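Local structure of putative yopH targeting protein (Yersinia pestis, 4GF3) at residues 68-73 with 78-83; 89-94 with 113-118. The protein probably acts as the type III secretion chaperone SycH, binding the effector YopH and helping target it for export. All coordinates share one frame; numbering follows the deposited sequence.

Contact 1 of 2, residues 68-73 with 78-83; sequences RKNLFS and VIRCAL
Arg80 reaches across from strand 80-83 to the loop 68-73 and takes hold of one backbone oxygen with the end of its guanidinium. Both terminal nitrogens donate to it: NH1 and NH2 of Arg80 each lie 2.9 Å from Leu71 O. Each bond is bent, as expected when two N-H groups converge on one acceptor, and both nitrogens stand on the same face of the carbonyl plane, 36° out of it. The extended outer part of the side chain (chi3 -168°) carries the group over to the loop after a bend at chi2. Val78, on the same segment as Arg80, lays CG1 over the centre of one guanidinium face, 3.4 Å above its plane, and so backs the group that reaches the loop.

Two waters add bridges between the segments. One gives hydrogens to Lys69 O and Ile79 O and accepts from Arg80 NH1, so it ties the guanidinium to both backbones; the other joins Asn70 OD1 to Cys81 N. The Asn70 amide stands almost perpendicular to the guanidinium, its OD1 3.8 Å from Arg80 CD, and Asn70 is the centre of an inverse gamma turn.

Apolar contact is slight: Val78 CG2 lies 3.9 Å from Ser73 CB. The Ser73 hydroxyl, OG, is hydrogen-bonded to Leu75 N.

The contact is a surface one, joining the loop that follows helix 60-68 to strand 80-83, an outermost strand of the sheet within this chain. Arg80 also pairs through its backbone with Trp92 of strand 88-96, and Cys81 packs against Ile66 of the helix.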
loop_
_atom_site.group_PDB
_atom_site.type_symbol
_atom_site.label_atom_id
_atom_site.label_comp_id
_atom_site.label_asym_id
_atom_site.label_seq_id
_atom_site.Cartn_x
_atom_site.Cartn_y
_atom_site.Cartn_z
ATOM N N ARG A 68 8.807 -12.770 -14.188
ATOM C CA ARG A 68 9.331 -12.134 -15.403
ATOM C C ARG A 68 9.331 -10.572 -15.296
ATOM O O ARG A 68 10.128 -9.923 -15.932
ATOM C CB ARG A 68 8.580 -12.637 -16.629
ATOM C CG ARG A 68 8.597 -14.196 -16.666
ATOM C CD ARG A 68 8.678 -15.006 -17.937
ATOM N NE ARG A 68 7.376 -15.258 -18.443
ATOM C CZ ARG A 68 6.897 -16.302 -19.119
ATOM N NH1 ARG A 68 7.554 -17.449 -19.445
ATOM N NH2 ARG A 68 5.640 -16.137 -19.480
ATOM N N LYS A 69 8.514 -10.043 -14.415
ATOM C CA LYS A 69 8.354 -8.620 -14.216
ATOM C C LYS A 69 9.131 -8.132 -12.978
ATOM O O LYS A 69 9.092 -6.960 -12.645
ATOM C CB LYS A 69 6.851 -8.275 -14.087
ATOM C CG LYS A 69 6.186 -8.306 -15.469
ATOM C CD LYS A 69 4.743 -7.788 -15.513
ATOM C CE LYS A 69 4.208 -7.984 -16.940
ATOM N NZ LYS A 69 3.196 -6.973 -17.394
ATOM N N ASN A 70 9.748 -9.038 -12.244
ATOM C CA ASN A 70 10.375 -8.672 -10.951
ATOM C C ASN A 70 11.791 -8.182 -11.125
ATOM O O ASN A 70 12.724 -8.714 -10.521
ATOM C CB ASN A 70 10.377 -9.854 -10.019
ATOM C CG ASN A 70 10.679 -9.474 -8.560
ATOM O OD1 ASN A 70 10.167 -8.488 -7.997
ATOM N ND2 ASN A 70 11.513 -10.276 -7.945
ATOM N N LEU A 71 11.946 -7.181 -11.976
ATOM C CA LEU A 71 13.260 -6.743 -12.411
ATOM C C LEU A 71 13.445 -5.348 -11.821
ATOM O O LEU A 71 12.479 -4.679 -11.557
ATOM C CB LEU A 71 13.342 -6.692 -13.905
ATOM C CG LEU A 71 14.707 -6.438 -14.530
ATOM C CD1 LEU A 71 15.707 -7.556 -14.195
ATOM C CD2 LEU A 71 14.493 -6.287 -16.034
ATOM N N PHE A 72 14.698 -4.974 -11.616
ATOM C CA PHE A 72 15.044 -3.630 -11.187
ATOM C C PHE A 72 14.473 -2.590 -12.103
ATOM O O PHE A 72 14.252 -2.865 -13.309
ATOM C CB PHE A 72 16.561 -3.395 -11.108
ATOM C CG PHE A 72 17.339 -3.763 -12.317
ATOM C CD1 PHE A 72 17.486 -2.887 -13.379
ATOM C CD2 PHE A 72 18.013 -4.997 -12.348
ATOM C CE1 PHE A 72 18.244 -3.242 -14.480
ATOM C CE2 PHE A 72 18.771 -5.327 -13.446
ATOM C CZ PHE A 72 18.888 -4.463 -14.502
ATOM N N SER A 73 14.224 -1.394 -11.508
ATOM C CA SER A 73 13.622 -0.297 -12.255
ATOM C C SER A 73 14.187 1.054 -11.804
ATOM O O SER A 73 14.349 1.258 -10.646
ATOM C CB SER A 73 12.129 -0.279 -11.943
ATOM O OG SER A 73 11.518 0.772 -12.570
ATOM N N VAL A 78 7.076 1.256 -7.631
ATOM C CA VAL A 78 6.928 0.045 -8.421
ATOM C C VAL A 78 6.249 -0.987 -7.506
ATOM O O VAL A 78 6.529 -1.080 -6.304
ATOM C CB VAL A 78 8.276 -0.502 -8.885
ATOM C CG1 VAL A 78 8.088 -1.868 -9.573
ATOM C CG2 VAL A 78 8.911 0.519 -9.822
ATOM N N ILE A 79 5.258 -1.652 -8.059
ATOM C CA ILE A 79 4.536 -2.641 -7.274
ATOM C C ILE A 79 5.237 -3.996 -7.387
ATOM O O ILE A 79 5.419 -4.516 -8.506
ATOM C CB ILE A 79 3.094 -2.829 -7.787
ATOM C CG1 ILE A 79 2.275 -1.522 -7.766
ATOM C CG2 ILE A 79 2.404 -3.902 -6.972
ATOM C CD1 ILE A 79 2.359 -0.734 -6.465
ATOM N N ARG A 80 5.623 -4.567 -6.261
ATOM C CA ARG A 80 6.244 -5.853 -6.214
ATOM C C ARG A 80 5.287 -6.846 -5.553
ATOM O O ARG A 80 4.399 -6.452 -4.769
ATOM C CB ARG A 80 7.522 -5.798 -5.408
ATOM C CG ARG A 80 8.486 -4.687 -5.873
ATOM C CD ARG A 80 8.994 -4.953 -7.282
ATOM N NE ARG A 80 10.118 -4.092 -7.651
ATOM C CZ ARG A 80 10.649 -4.104 -8.860
ATOM N NH1 ARG A 80 10.117 -4.900 -9.828
ATOM N NH2 ARG A 80 11.682 -3.314 -9.147
ATOM N N CYS A 81 5.582 -8.133 -5.738
ATOM C CA CYS A 81 4.633 -9.198 -5.306
ATOM C C CYS A 81 5.386 -10.288 -4.624
ATOM O O CYS A 81 6.338 -10.801 -5.176
ATOM C CB CYS A 81 3.844 -9.771 -6.468
ATOM S SG CYS A 81 3.106 -8.569 -7.634
ATOM N N ALA A 82 4.979 -10.601 -3.405
ATOM C CA ALA A 82 5.457 -11.734 -2.634
ATOM C C ALA A 82 4.314 -12.748 -2.476
ATOM O O ALA A 82 3.145 -12.433 -2.682
ATOM C CB ALA A 82 5.897 -11.302 -1.240
ATOM N N LEU A 83 4.648 -13.936 -2.014
ATOM C CA LEU A 83 3.616 -14.845 -1.535
ATOM C C LEU A 83 3.754 -15.059 -0.064
ATOM O O LEU A 83 4.858 -15.329 0.469
ATOM C CB LEU A 83 3.692 -16.218 -2.215
ATOM C CG LEU A 83 3.395 -16.244 -3.701
ATOM C CD1 LEU A 83 3.818 -17.597 -4.220
ATOM C CD2 LEU A 83 1.925 -16.025 -3.991
HETATM O O HOH W 1 7.369 -5.806 -10.197
HETATM O O HOH W 2 7.389 -8.456 -8.044
#

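Contact 2 of 2, residues 89-94 with 113-118; sequences WLLWSQ and VDKAVT
Helix-on-sheet packing in the alpha+beta fold of the CesT-type secretion chaperones brings Leu91 of strand 88-96 against Lys115 and Ala116 of helix 102-118. The strand lies inside the antiparallel sheet, between 47-56 and 80-83, and Leu91 points from it toward the helix. With CG anti to the carbonyl carbon (chi1 -52°) and the chain extended beyond it, CD1 is carried up to the helix backbone.

This one methyl group makes most of the contact. It meets the aliphatic root of Lys115, with Leu91 CD1 3.7 Å from Lys115 CB, and the methyl of Ala116, with Leu91 CD1 3.9 Å from Ala116 CB. CD1 thus lies against the alanine's CB and backbone N together. The other branch plays a lesser part, Leu91 CD2 being 4.1 Å from Lys115 CG. Leucine and lysine side chains cross at about a right angle, and a bend at chi2 (55°) turns the outer lysine chain so that the amino group turns from the strand.

No hydrogen bond joins the two segments, and the interaction is a buried apolar one. Neighbours extend it: Ala116 also rests on Met52 and Ala54 of strand 47-56, Lys115 touches Ile66 of helix 60-68, and Leu91 meets Cys81 and Leu119. Near the helix end, Thr118 OG1 donates to Lys115 O at 2.9 Å, a bond within the helix itself. The nearest approach to the helix backbone is that of Leu91 CD1 to Ala116 N, at 3.4 Å.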
loop_
_atom_site.group_PDB
_atom_site.type_symbol
_atom_site.label_atom_id
_atom_site.label_comp_id
_atom_site.label_asym_id
_atom_site.label_seq_id
_atom_site.Cartn_x
_atom_site.Cartn_y
_atom_site.Cartn_z
ATOM N N TRP A 89 -1.153 -13.654 -2.502
ATOM C CA TRP A 89 -0.319 -12.582 -2.965
ATOM C C TRP A 89 -0.258 -11.476 -1.925
ATOM O O TRP A 89 -1.275 -11.088 -1.335
ATOM C CB TRP A 89 -0.841 -12.023 -4.271
ATOM C CG TRP A 89 -0.652 -12.980 -5.406
ATOM C CD1 TRP A 89 -1.618 -13.655 -6.136
ATOM C CD2 TRP A 89 0.601 -13.322 -5.990
ATOM N NE1 TRP A 89 -1.026 -14.385 -7.130
ATOM C CE2 TRP A 89 0.333 -14.195 -7.068
ATOM C CE3 TRP A 89 1.906 -12.950 -5.723
ATOM C CZ2 TRP A 89 1.358 -14.742 -7.858
ATOM C CZ3 TRP A 89 2.933 -13.514 -6.507
ATOM C CH2 TRP A 89 2.633 -14.368 -7.570
ATOM N N LEU A 90 0.948 -10.989 -1.728
ATOM C CA LEU A 90 1.196 -9.825 -0.893
ATOM C C LEU A 90 1.860 -8.796 -1.807
ATOM O O LEU A 90 3.010 -8.982 -2.242
ATOM C CB LEU A 90 2.127 -10.194 0.254
ATOM C CG LEU A 90 2.174 -9.228 1.464
ATOM C CD1 LEU A 90 2.857 -9.928 2.621
ATOM C CD2 LEU A 90 2.858 -7.903 1.160
ATOM N N LEU A 91 1.140 -7.702 -2.055
ATOM C CA LEU A 91 1.500 -6.689 -3.049
ATOM C C LEU A 91 2.055 -5.493 -2.298
ATOM O O LEU A 91 1.507 -5.080 -1.231
ATOM C CB LEU A 91 0.282 -6.302 -3.857
ATOM C CG LEU A 91 -0.534 -7.421 -4.504
ATOM C CD1 LEU A 91 -1.693 -6.803 -5.263
ATOM C CD2 LEU A 91 0.371 -8.272 -5.358
ATOM N N TRP A 92 3.167 -4.930 -2.770
ATOM C CA TRP A 92 3.844 -3.978 -1.957
ATOM C C TRP A 92 4.694 -3.004 -2.795
ATOM O O TRP A 92 5.095 -3.250 -3.958
ATOM C CB TRP A 92 4.713 -4.626 -0.856
ATOM C CG TRP A 92 5.851 -5.480 -1.390
ATOM C CD1 TRP A 92 5.815 -6.838 -1.602
ATOM C CD2 TRP A 92 7.213 -5.073 -1.669
ATOM N NE1 TRP A 92 7.055 -7.300 -1.944
ATOM C CE2 TRP A 92 7.910 -6.237 -2.093
ATOM C CE3 TRP A 92 7.893 -3.819 -1.687
ATOM C CZ2 TRP A 92 9.261 -6.200 -2.465
ATOM C CZ3 TRP A 92 9.208 -3.780 -2.091
ATOM C CH2 TRP A 92 9.884 -4.970 -2.450
ATOM N N SER A 93 4.870 -1.835 -2.227
ATOM C CA SER A 93 5.798 -0.849 -2.819
ATOM C C SER A 93 6.590 -0.206 -1.686
ATOM O O SER A 93 6.070 0.029 -0.562
ATOM C CB SER A 93 5.092 0.255 -3.645
ATOM O OG SER A 93 6.055 1.030 -4.349
ATOM N N GLN A 94 7.859 0.068 -1.977
ATOM C CA GLN A 94 8.797 0.629 -1.016
ATOM C C GLN A 94 9.322 1.957 -1.551
ATOM O O GLN A 94 9.779 2.006 -2.660
ATOM C CB GLN A 94 9.942 -0.380 -0.735
ATOM C CG GLN A 94 10.923 0.091 0.345
ATOM C CD GLN A 94 11.813 -1.068 0.867
ATOM O OE1 GLN A 94 11.413 -2.258 0.899
ATOM N NE2 GLN A 94 12.987 -0.707 1.319
ATOM N N VAL A 113 -4.392 -1.782 -5.678
ATOM C CA VAL A 113 -5.764 -2.253 -5.839
ATOM C C VAL A 113 -5.969 -2.845 -7.221
ATOM O O VAL A 113 -6.574 -3.909 -7.374
ATOM C CB VAL A 113 -6.784 -1.110 -5.521
ATOM C CG1 VAL A 113 -8.180 -1.479 -5.991
ATOM C CG2 VAL A 113 -6.747 -0.835 -4.011
ATOM N N ASP A 114 -5.458 -2.177 -8.243
ATOM C CA ASP A 114 -5.618 -2.699 -9.609
ATOM C C ASP A 114 -4.921 -4.064 -9.818
ATOM O O ASP A 114 -5.430 -4.932 -10.528
ATOM C CB ASP A 114 -5.068 -1.687 -10.641
ATOM C CG ASP A 114 -6.030 -0.506 -10.933
ATOM O OD1 ASP A 114 -7.260 -0.616 -10.785
ATOM O OD2 ASP A 114 -5.521 0.545 -11.372
ATOM N N LYS A 115 -3.761 -4.234 -9.215
ATOM C CA LYS A 115 -2.975 -5.487 -9.295
ATOM C C LYS A 115 -3.732 -6.604 -8.627
ATOM O O LYS A 115 -3.858 -7.680 -9.217
ATOM C CB LYS A 115 -1.596 -5.336 -8.667
ATOM C CG LYS A 115 -0.568 -6.458 -8.965
ATOM C CD LYS A 115 -0.312 -6.735 -10.442
ATOM C CE LYS A 115 0.795 -7.750 -10.656
ATOM N NZ LYS A 115 1.159 -7.957 -12.091
ATOM N N ALA A 116 -4.303 -6.304 -7.460
ATOM C CA ALA A 116 -5.125 -7.243 -6.744
ATOM C C ALA A 116 -6.316 -7.756 -7.577
ATOM O O ALA A 116 -6.542 -8.954 -7.701
ATOM C CB ALA A 116 -5.553 -6.610 -5.455
ATOM N N VAL A 117 -7.031 -6.827 -8.198
ATOM C CA VAL A 117 -8.063 -7.148 -9.157
ATOM C C VAL A 117 -7.495 -7.975 -10.341
ATOM O O VAL A 117 -7.970 -9.078 -10.572
ATOM C CB VAL A 117 -8.785 -5.860 -9.632
ATOM C CG1 VAL A 117 -9.723 -6.180 -10.774
ATOM C CG2 VAL A 117 -9.503 -5.191 -8.458
ATOM N N THR A 118 -6.478 -7.482 -11.045
ATOM C CA THR A 118 -5.875 -8.228 -12.146
ATOM C C THR A 118 -5.429 -9.656 -11.766
ATOM O O THR A 118 -5.573 -10.568 -12.563
ATOM C CB THR A 118 -4.675 -7.515 -12.859
ATOM O OG1 THR A 118 -3.492 -7.584 -12.065
ATOM C CG2 THR A 118 -5.004 -6.073 -13.240
#

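In the fold
From the N terminus, the chain runs through helix 4-15, three strands and helix 60-68 before contact 1 closes the short loop that leads from this helix into strand 80-83. It then turns back as strand 88-96, which pairs antiparallel with 80-83 inside the same sheet. Contact 2 follows in series and closes a longer excursion, in which helix 102-118 returns to pack on that sheet. The two contacts meet along the strand pair, where Arg80 N lies 2.7 Å from Trp92 O. Contact 1 joins the loop after helix 60-68 to strand 80-83, and contact 2 joins an inner strand to the last helix, their centres 10 Å apart.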